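Local coordinates for protein beta2-microglobulin (Anolis carolinensis, PDB 7CPO) that probably serves as the light chain of MHC class I molecules, pairing with the heavy chain that presents peptides to T cells, at residues Asn36-Leu40 against Arg64-Ala68; Thr1-Pro5 against Ser29-Ile35. Residue numbers count along the deposited sequence, not the author numbering.

Interaction 1: residues Asn36-Leu40 against Arg64-Ala68; sequences NITLL and RLVYA
Two extended strands, one from each sheet, face each other across the interior of the domain. Their axes come within 7.6 Å and run nearly the same way, with 23° between their N-to-C directions and a signed crossing angle of -23°. The CA atoms of Ile-37 and Val-66 lie 7.0 Å apart, those of Leu-39 and Tyr-67 7.4 Å; at such spacing the contact is made mainly by side chains. Asn-36 directs its CA-CB bond away from residues 64-68, and its backbone pairs with Glu-83 in its own sheet. Ile-37 points inward with chi1 m and chi2 t: CG2 meets Val-66 CG2 at 3.5 Å, while CD1 lies 3.8 Å from CG of Arg-64, whose guanidinium turns off to the carbonyl of Ser-52. Thr-38 faces away again and bonds through its backbone to Lys-81. Leu-39 (chi1 m, chi2 p) then reaches across to Val-66, Tyr-67 and Ala-68: CD1 packs tightly on Val-66 CG1 at 3.2 Å, and CD2 reaches Tyr-67 C at 3.5 Å and Ala-68 CB at 3.7 Å. Val-66, with chi1 t, thus fits between Ile-37 and Leu-39. At Leu-40 the strand has drawn clear of residues 64-68. Ile-37 also touches both Cys-25 and Cys-80, so the contact is part of the hydrophobic core of an immunoglobulin C1-set beta-sandwich, built round its intersheet disulfide.

Interaction 2: residues Thr1-Pro5 against Ser29-Ile35; sequences TQKAP and SFHPPKI
His-31, Lys-3 and Pro-5 bury the most surface where the extended N-terminal segment 1-5 runs antiparallel to the start of the loop after strand 21-30. Lys-3 and His-31 form a single hydrogen-bonded beta bridge, CA atoms 4.9 Å apart: Lys-3 N donates to His-31 O and His-31 N to Lys-3 O, both at 3.1 Å. Lys-3 O also receives a CA-H...O contact from Phe-30 CA at 3.3 Å. The Lys-3 side chain (m, t, t, t) starts toward the loop, its CB 3.5 Å from Ser-29 O, but its end leads away. His-31 takes chi1 t, with CB 3.7 Å from Thr-1 O, and precedes a cis peptide bond to Pro-32, which bends the loop. Pro-5 closes the apolar end: CD lies 3.9 Å from Phe-30 CB, and CB 4.0 Å from Ile-35 CD1. The bridge thus ties the chain start, just before strand 6-11, to the turn leading from strand 21-30 to strand 36-41, with Val-82 of strand 78-83 touching both Pro-5 and Ile-35.

The two contacts, their centres about 16 Å apart, differ in kind. Interaction 1 is buried, near the middle of the chain, and joins the two sheets by apolar side chains; interaction 2 is partly buried at one end of the domain, where a pair of backbone hydrogen bonds is joined by proline and other side-chain packing, and exposed residues take part. They follow in series: the loop held by residues 1-5 runs from Ile-35 straight into the strand that packs on 64-68. Strands 21-30 and 62-70, neighbours in one sheet, serve them both. Each also borders the MHC class I heavy chain, through Arg-64, Leu-65 and Tyr-67 in interaction 1 and residues such as His-31 and Pro-33 in interaction 2.

Interaction 1: residues Asn36-Leu40 against Arg64-Ala68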
loop_
_atom_site.group_PDB
_atom_site.type_symbol
_atom_site.label_atom_id
_atom_site.label_comp_id
_atom_site.label_asym_id
_atom_site.label_seq_id
_atom_site.Cartn_x
_atom_site.Cartn_y
_atom_site.Cartn_z
ATOM N N ASN B 36 6.239 15.002 1.434
ATOM C CA ASN B 36 6.125 15.493 2.795
ATOM C C ASN B 36 4.657 15.717 3.119
ATOM O O ASN B 36 3.949 16.413 2.384
ATOM C CB ASN B 36 6.940 16.767 3.001
ATOM C CG ASN B 36 6.954 17.194 4.451
ATOM O OD1 ASN B 36 7.609 16.563 5.284
ATOM N ND2 ASN B 36 6.219 18.259 4.771
ATOM N N ILE B 37 4.211 15.119 4.221
ATOM C CA ILE B 37 2.814 15.086 4.619
ATOM C C ILE B 37 2.751 15.542 6.064
ATOM O O ILE B 37 3.331 14.896 6.942
ATOM C CB ILE B 37 2.217 13.681 4.468
ATOM C CG1 ILE B 37 2.220 13.280 2.995
ATOM C CG2 ILE B 37 0.823 13.644 5.049
ATOM C CD1 ILE B 37 2.349 11.812 2.761
ATOM N N THR B 38 2.056 16.650 6.309
ATOM C CA THR B 38 1.995 17.271 7.627
ATOM C C THR B 38 0.544 17.350 8.074
ATOM O O THR B 38 -0.293 17.927 7.371
ATOM C CB THR B 38 2.624 18.666 7.610
ATOM O OG1 THR B 38 4.000 18.568 7.232
ATOM C CG2 THR B 38 2.537 19.296 8.987
ATOM N N LEU B 39 0.253 16.762 9.234
ATOM C CA LEU B 39 -1.065 16.859 9.848
ATOM C C LEU B 39 -1.211 18.205 10.530
ATOM O O LEU B 39 -0.357 18.593 11.334
ATOM C CB LEU B 39 -1.267 15.756 10.880
ATOM C CG LEU B 39 -1.609 14.366 10.378
ATOM C CD1 LEU B 39 -0.877 14.078 9.066
ATOM C CD2 LEU B 39 -1.262 13.369 11.467
ATOM N N LEU B 40 -2.302 18.905 10.235
ATOM C CA LEU B 40 -2.556 20.226 10.791
ATOM C C LEU B 40 -3.829 20.214 11.619
ATOM O O LEU B 40 -4.840 19.626 11.218
ATOM C CB LEU B 40 -2.676 21.283 9.699
ATOM C CG LEU B 40 -1.477 21.400 8.767
ATOM C CD1 LEU B 40 -1.827 22.283 7.578
ATOM C CD2 LEU B 40 -0.278 21.943 9.528
ATOM N N ARG B 64 1.760 6.140 1.251
ATOM C CA ARG B 64 2.259 6.619 2.535
ATOM C C ARG B 64 1.085 7.037 3.407
ATOM O O ARG B 64 0.220 7.805 2.967
ATOM C CB ARG B 64 3.222 7.796 2.348
ATOM C CG ARG B 64 3.718 8.418 3.655
ATOM C CD ARG B 64 4.848 7.603 4.258
ATOM N NE ARG B 64 6.093 7.795 3.521
ATOM C CZ ARG B 64 7.226 7.162 3.797
ATOM N NH1 ARG B 64 7.273 6.291 4.795
ATOM N NH2 ARG B 64 8.313 7.410 3.079
ATOM N N LEU B 65 1.070 6.549 4.641
ATOM C CA LEU B 65 0.036 6.865 5.612
ATOM C C LEU B 65 0.653 7.636 6.770
ATOM O O LEU B 65 1.750 7.308 7.233
ATOM C CB LEU B 65 -0.644 5.596 6.125
ATOM C CG LEU B 65 -1.700 5.834 7.204
ATOM C CD1 LEU B 65 -2.959 6.531 6.642
ATOM C CD2 LEU B 65 -2.039 4.518 7.858
ATOM N N VAL B 66 -0.050 8.677 7.218
ATOM C CA VAL B 66 0.404 9.576 8.272
ATOM C C VAL B 66 -0.763 9.788 9.216
ATOM O O VAL B 66 -1.878 10.076 8.769
ATOM C CB VAL B 66 0.891 10.921 7.703
ATOM C CG1 VAL B 66 1.423 11.805 8.815
ATOM C CG2 VAL B 66 1.978 10.694 6.637
ATOM N N TYR B 67 -0.528 9.627 10.513
ATOM C CA TYR B 67 -1.659 9.683 11.426
ATOM C C TYR B 67 -1.205 10.101 12.818
ATOM O O TYR B 67 -0.013 10.106 13.139
ATOM C CB TYR B 67 -2.408 8.344 11.463
ATOM C CG TYR B 67 -1.568 7.180 11.929
ATOM C CD1 TYR B 67 -1.562 6.790 13.262
ATOM C CD2 TYR B 67 -0.785 6.466 11.038
ATOM C CE1 TYR B 67 -0.781 5.725 13.699
ATOM C CE2 TYR B 67 -0.002 5.391 11.464
ATOM C CZ TYR B 67 -0.007 5.027 12.794
ATOM O OH TYR B 67 0.768 3.964 13.212
ATOM N N ALA B 68 -2.192 10.463 13.643
ATOM C CA ALA B 68 -1.961 10.948 14.995
ATOM C C ALA B 68 -3.246 10.814 15.789
ATOM O O ALA B 68 -4.337 10.995 15.248
ATOM C CB ALA B 68 -1.492 12.404 15.012
#

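Interaction 2: residues Thr1-Pro5 against Ser29-Ile35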
loop_
_atom_site.group_PDB
_atom_site.type_symbol
_atom_site.label_atom_id
_atom_site.label_comp_id
_atom_site.label_asym_id
_atom_site.label_seq_id
_atom_site.Cartn_x
_atom_site.Cartn_y
_atom_site.Cartn_z
ATOM N N THR B 1 5.611 9.940 -16.136
ATOM C CA THR B 1 6.551 9.309 -15.214
ATOM C C THR B 1 6.560 9.991 -13.854
ATOM O O THR B 1 6.696 9.327 -12.826
ATOM C CB THR B 1 7.978 9.306 -15.776
ATOM O OG1 THR B 1 7.954 8.883 -17.147
ATOM C CG2 THR B 1 8.854 8.362 -14.967
ATOM N N GLN B 2 6.456 11.317 -13.850
ATOM C CA GLN B 2 6.071 12.032 -12.642
ATOM C C GLN B 2 4.570 11.909 -12.471
ATOM O O GLN B 2 3.815 12.026 -13.437
ATOM C CB GLN B 2 6.460 13.505 -12.720
ATOM C CG GLN B 2 7.940 13.764 -12.592
ATOM C CD GLN B 2 8.217 15.108 -11.959
ATOM O OE1 GLN B 2 8.999 15.208 -11.008
ATOM N NE2 GLN B 2 7.569 16.153 -12.472
ATOM N N LYS B 3 4.140 11.631 -11.248
ATOM C CA LYS B 3 2.729 11.424 -10.970
ATOM C C LYS B 3 2.368 12.111 -9.664
ATOM O O LYS B 3 3.108 12.031 -8.681
ATOM C CB LYS B 3 2.390 9.930 -10.914
ATOM C CG LYS B 3 2.551 9.234 -12.257
ATOM C CD LYS B 3 2.795 7.741 -12.110
ATOM C CE LYS B 3 3.235 7.101 -13.418
ATOM N NZ LYS B 3 2.807 5.674 -13.497
ATOM N N ALA B 4 1.246 12.791 -9.669
ATOM C CA ALA B 4 0.842 13.572 -8.520
ATOM C C ALA B 4 0.118 12.688 -7.511
ATOM O O ALA B 4 -0.491 11.684 -7.881
ATOM C CB ALA B 4 -0.065 14.721 -8.947
ATOM N N PRO B 5 0.184 13.031 -6.231
ATOM C CA PRO B 5 -0.506 12.223 -5.222
ATOM C C PRO B 5 -2.023 12.364 -5.280
ATOM O O PRO B 5 -2.558 13.460 -5.450
ATOM C CB PRO B 5 0.053 12.766 -3.898
ATOM C CG PRO B 5 0.653 14.078 -4.224
ATOM C CD PRO B 5 1.166 13.942 -5.622
ATOM N N SER B 29 -0.461 6.718 -5.406
ATOM C CA SER B 29 -0.424 6.902 -6.851
ATOM C C SER B 29 0.578 7.965 -7.298
ATOM O O SER B 29 0.466 8.482 -8.405
ATOM C CB SER B 29 -1.824 7.221 -7.389
ATOM O OG SER B 29 -2.733 6.203 -7.002
ATOM N N PHE B 30 1.592 8.281 -6.493
ATOM C CA PHE B 30 2.553 9.326 -6.841
ATOM C C PHE B 30 3.927 8.736 -7.144
ATOM O O PHE B 30 4.238 7.585 -6.831
ATOM C CB PHE B 30 2.667 10.378 -5.725
ATOM C CG PHE B 30 3.074 9.812 -4.379
ATOM C CD1 PHE B 30 4.409 9.789 -3.993
ATOM C CD2 PHE B 30 2.117 9.307 -3.501
ATOM C CE1 PHE B 30 4.784 9.269 -2.759
ATOM C CE2 PHE B 30 2.485 8.783 -2.270
ATOM C CZ PHE B 30 3.819 8.770 -1.900
ATOM N N HIS B 31 4.758 9.571 -7.756
ATOM C CA HIS B 31 6.109 9.214 -8.131
ATOM C C HIS B 31 6.880 10.488 -8.446
ATOM O O HIS B 31 6.316 11.399 -9.063
ATOM C CB HIS B 31 6.093 8.281 -9.343
ATOM C CG HIS B 31 7.329 7.453 -9.464
ATOM N ND1 HIS B 31 8.542 7.982 -9.855
ATOM C CD2 HIS B 31 7.546 6.136 -9.224
ATOM C CE1 HIS B 31 9.454 7.026 -9.850
ATOM N NE2 HIS B 31 8.877 5.899 -9.469
ATOM N N PRO B 32 8.156 10.616 -8.036
ATOM C CA PRO B 32 9.033 9.779 -7.201
ATOM C C PRO B 32 8.529 9.709 -5.749
ATOM O O PRO B 32 7.546 10.371 -5.435
ATOM C CB PRO B 32 10.380 10.503 -7.296
ATOM C CG PRO B 32 10.005 11.921 -7.518
ATOM C CD PRO B 32 8.839 11.853 -8.455
ATOM N N PRO B 33 9.171 8.908 -4.890
ATOM C CA PRO B 33 8.595 8.665 -3.554
ATOM C C PRO B 33 8.792 9.787 -2.545
ATOM O O PRO B 33 8.118 9.781 -1.506
ATOM C CB PRO B 33 9.318 7.394 -3.093
ATOM C CG PRO B 33 10.629 7.437 -3.834
ATOM C CD PRO B 33 10.300 7.998 -5.171
ATOM N N LYS B 34 9.699 10.721 -2.789
ATOM C CA LYS B 34 9.882 11.832 -1.871
ATOM C C LYS B 34 8.592 12.633 -1.751
ATOM O O LYS B 34 8.078 13.165 -2.742
ATOM C CB LYS B 34 11.031 12.718 -2.348
ATOM C CG LYS B 34 11.104 14.061 -1.650
ATOM C CD LYS B 34 12.482 14.705 -1.778
ATOM C CE LYS B 34 12.999 14.801 -3.207
ATOM N NZ LYS B 34 14.169 15.734 -3.259
ATOM N N ILE B 35 8.059 12.701 -0.535
ATOM C CA ILE B 35 6.809 13.404 -0.288
ATOM C C ILE B 35 6.797 13.826 1.174
ATOM O O ILE B 35 7.299 13.113 2.048
ATOM C CB ILE B 35 5.589 12.524 -0.652
ATOM C CG1 ILE B 35 4.325 13.376 -0.845
ATOM C CG2 ILE B 35 5.370 11.440 0.400
ATOM C CD1 ILE B 35 3.110 12.585 -1.374
#